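PaxB (Photorhabdus luminescens, PDB 6EK4) probably acts as one component of a two-component alpha-helical pore-forming toxin, the PaxB partner of a YaxAB-type system. Local coordinates at residues Y203-I207 with S208-K212. Residues are numbered along the deposited sequence; the frame is centred on the assembly and turned at random.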
ATOM      1  N   TYR A 203      26.001  26.002  57.010  1.00 86.32           N
ATOM      2  CA  TYR A 203      25.328  26.813  55.993  1.00 85.82           C
ATOM      3  C   TYR A 203      26.281  27.327  54.919  1.00 84.41           C
ATOM      4  O   TYR A 203      27.441  27.635  55.194  1.00 84.05           O
ATOM      5  CB  TYR A 203      24.592  27.982  56.649  1.00 86.68           C
ATOM      6  CG  TYR A 203      23.416  27.536  57.483  1.00 88.34           C
ATOM      7  CD1 TYR A 203      23.550  27.313  58.850  1.00 89.18           C
ATOM      8  CD2 TYR A 203      22.172  27.313  56.899  1.00 89.21           C
ATOM      9  CE1 TYR A 203      22.474  26.895  59.617  1.00 90.41           C
ATOM     10  CE2 TYR A 203      21.089  26.895  57.656  1.00 90.52           C
ATOM     11  CZ  TYR A 203      21.245  26.687  59.014  1.00 90.89           C
ATOM     12  OH  TYR A 203      20.173  26.271  59.770  1.00 91.27           O
ATOM     13  N   ILE A 204      25.768  27.411  53.693  1.00 83.27           N
ATOM     14  CA  ILE A 204      26.518  27.927  52.551  1.00 82.76           C
ATOM     15  C   ILE A 204      26.724  29.429  52.745  1.00 83.21           C
ATOM     16  O   ILE A 204      25.803  30.121  53.182  1.00 83.38           O
ATOM     17  CB  ILE A 204      25.761  27.653  51.226  1.00 82.58           C
ATOM     18  CG1 ILE A 204      25.738  26.151  50.926  1.00 81.91           C
ATOM     19  CG2 ILE A 204      26.392  28.391  50.051  1.00 82.87           C
ATOM     20  CD1 ILE A 204      24.642  25.731  49.971  1.00 81.90           C
ATOM     21  N   PRO A 205      27.932  29.940  52.435  1.00 83.50           N
ATOM     22  CA  PRO A 205      28.171  31.373  52.615  1.00 84.81           C
ATOM     23  C   PRO A 205      27.298  32.248  51.717  1.00 86.56           C
ATOM     24  O   PRO A 205      26.998  31.871  50.584  1.00 85.60           O
ATOM     25  CB  PRO A 205      29.652  31.537  52.239  1.00 84.65           C
ATOM     26  CG  PRO A 205      29.975  30.349  51.402  1.00 83.66           C
ATOM     27  CD  PRO A 205      29.150  29.244  51.982  1.00 83.23           C
ATOM     28  N   ASN A 206      26.898  33.406  52.239  1.00 89.21           N
ATOM     29  CA  ASN A 206      26.144  34.387  51.462  1.00 90.94           C
ATOM     30  C   ASN A 206      27.014  35.018  50.381  1.00 90.51           C
ATOM     31  O   ASN A 206      28.233  34.835  50.358  1.00 89.19           O
ATOM     32  CB  ASN A 206      25.565  35.482  52.373  1.00 93.41           C
ATOM     33  CG  ASN A 206      24.232  35.094  52.991  1.00 95.20           C
ATOM     34  OD1 ASN A 206      23.341  35.930  53.137  1.00 97.56           O
ATOM     35  ND2 ASN A 206      24.087  33.822  53.355  1.00 95.08           N
ATOM     36  N   ILE A 207      26.374  35.766  49.489  1.00 91.43           N
ATOM     37  CA  ILE A 207      27.070  36.412  48.382  1.00 92.49           C
ATOM     38  C   ILE A 207      28.013  37.518  48.882  1.00 92.14           C
ATOM     39  O   ILE A 207      29.054  37.768  48.276  1.00 92.54           O
ATOM     40  CB  ILE A 207      26.062  36.954  47.333  1.00 94.34           C
ATOM     41  CG1 ILE A 207      26.728  37.090  45.964  1.00 95.03           C
ATOM     42  CG2 ILE A 207      25.433  38.269  47.788  1.00 95.87           C
ATOM     43  CD1 ILE A 207      25.767  37.438  44.846  1.00 96.31           C
ATOM     44  N   SER A 208      27.650  38.159  49.994  1.00 91.64           N
ATOM     45  CA  SER A 208      28.470  39.212  50.601  1.00 91.51           C
ATOM     46  C   SER A 208      29.732  38.659  51.258  1.00 89.43           C
ATOM     47  O   SER A 208      30.781  39.303  51.233  1.00 90.43           O
ATOM     48  CB  SER A 208      27.663  39.980  51.652  1.00 92.13           C
ATOM     49  OG  SER A 208      26.476  40.518  51.098  1.00 94.31           O
ATOM     50  N   ASP A 209      29.623  37.471  51.849  1.00 87.06           N
ATOM     51  CA  ASP A 209      30.742  36.843  52.556  1.00 85.49           C
ATOM     52  C   ASP A 209      31.883  36.443  51.614  1.00 85.50           C
ATOM     53  O   ASP A 209      33.049  36.459  52.009  1.00 85.13           O
ATOM     54  CB  ASP A 209      30.261  35.610  53.332  1.00 84.11           C
ATOM     55  CG  ASP A 209      29.203  35.942  54.376  1.00 84.25           C
ATOM     56  OD1 ASP A 209      28.490  35.014  54.811  1.00 83.93           O
ATOM     57  OD2 ASP A 209      29.080  37.124  54.764  1.00 84.78           O
ATOM     58  N   LEU A 210      31.539  36.090  50.377  1.00 86.22           N
ATOM     59  CA  LEU A 210      32.524  35.642  49.387  1.00 86.09           C
ATOM     60  C   LEU A 210      33.462  36.757  48.913  1.00 87.27           C
ATOM     61  O   LEU A 210      34.580  36.479  48.475  1.00 86.88           O
ATOM     62  CB  LEU A 210      31.815  35.015  48.180  1.00 85.96           C
ATOM     63  CG  LEU A 210      31.037  33.724  48.460  1.00 84.83           C
ATOM     64  CD1 LEU A 210      30.072  33.412  47.325  1.00 84.89           C
ATOM     65  CD2 LEU A 210      31.983  32.555  48.689  1.00 84.13           C
ATOM     66  N   ASP A 211      33.008  38.007  48.995  1.00 88.76           N
ATOM     67  CA  ASP A 211      33.829  39.158  48.602  1.00 91.00           C
ATOM     68  C   ASP A 211      35.055  39.334  49.497  1.00 91.17           C
ATOM     69  O   ASP A 211      36.119  39.740  49.028  1.00 92.46           O
ATOM     70  CB  ASP A 211      33.004  40.450  48.630  1.00 92.81           C
ATOM     71  CG  ASP A 211      31.986  40.515  47.514  1.00 94.30           C
ATOM     72  OD1 ASP A 211      31.950  41.537  46.796  1.00 96.36           O
ATOM     73  OD2 ASP A 211      31.224  39.541  47.348  1.00 94.74           O
ATOM     74  N   LYS A 212      34.902  39.015  50.781  1.00 89.93           N
ATOM     75  CA  LYS A 212      35.951  39.244  51.773  1.00 89.68           C
ATOM     76  C   LYS A 212      37.072  38.199  51.730  1.00 89.34           C
ATOM     77  O   LYS A 212      38.082  38.352  52.416  1.00 89.74           O
ATOM     78  CB  LYS A 212      35.339  39.292  53.178  1.00 89.12           C
ATOM     79  CG  LYS A 212      34.294  40.384  53.363  1.00 89.86           C
ATOM     80  CD  LYS A 212      33.542  40.218  54.674  1.00 89.50           C
ATOM     81  CE  LYS A 212      32.411  41.223  54.808  1.00 90.67           C
ATOM     82  NZ  LYS A 212      31.701  41.085  56.110  1.00 90.00           N
TER
HETATM   83  O   HOH W   1      25.073  38.531  53.325  1.00101.79           O
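Asn206 and Asp209 sit at a bend of the backbone: Pro205 and Asn206 are extended, whereas the residues from Ile207 on take helical phi/psi angles, bringing the two CA atoms to 5.3 Å. A weak backbone hydrogen bond runs from Asp209 N to Asn206 O at 3.3 Å, its N-H...O angle only 125°. The Asp209 side chain answers in the other direction. Its CG lies beside its own backbone N (chi1 -60°), which swings the carboxylate back along the chain. There OD1 accepts a weak, moderately straight hydrogen bond (147°) from Asn206 N, the two atoms 3.4 Å apart. This side-chain-to-backbone bond resembles the N3-to-N-cap half of a capping box, although 208-212 lack the regular bonds of a helix. The Asn206 amide does not supply the reciprocal half; its OD1 instead accepts a hydrogen bond from a water at 3.1 Å, and a weak hydrogen bond links the same water with Ser208 OG. On the buried side of the turn, Leu210 comes obliquely against the proline ring, CD2 meeting Pro205 CG at 4.0 Å, while Leu210 CG lies 3.6 Å from Asn206 O. Leu196 of helix 196-199 touches both of these apolar side chains, and Phe200 lies against Pro205 and Asp209. The turn belongs to the loop joining helix 196-199 to helix 217-237, and its centre lies about 69 Å from the centre of the elongated, mostly helical chain, at one far end of its long helical bundle. The Ile207 side chain touches Lys224 and Lys228 of helix 217-237. Asp211 OD1 forms a salt bridge with Lys224 NZ, tying the second half of the turn to that same helix.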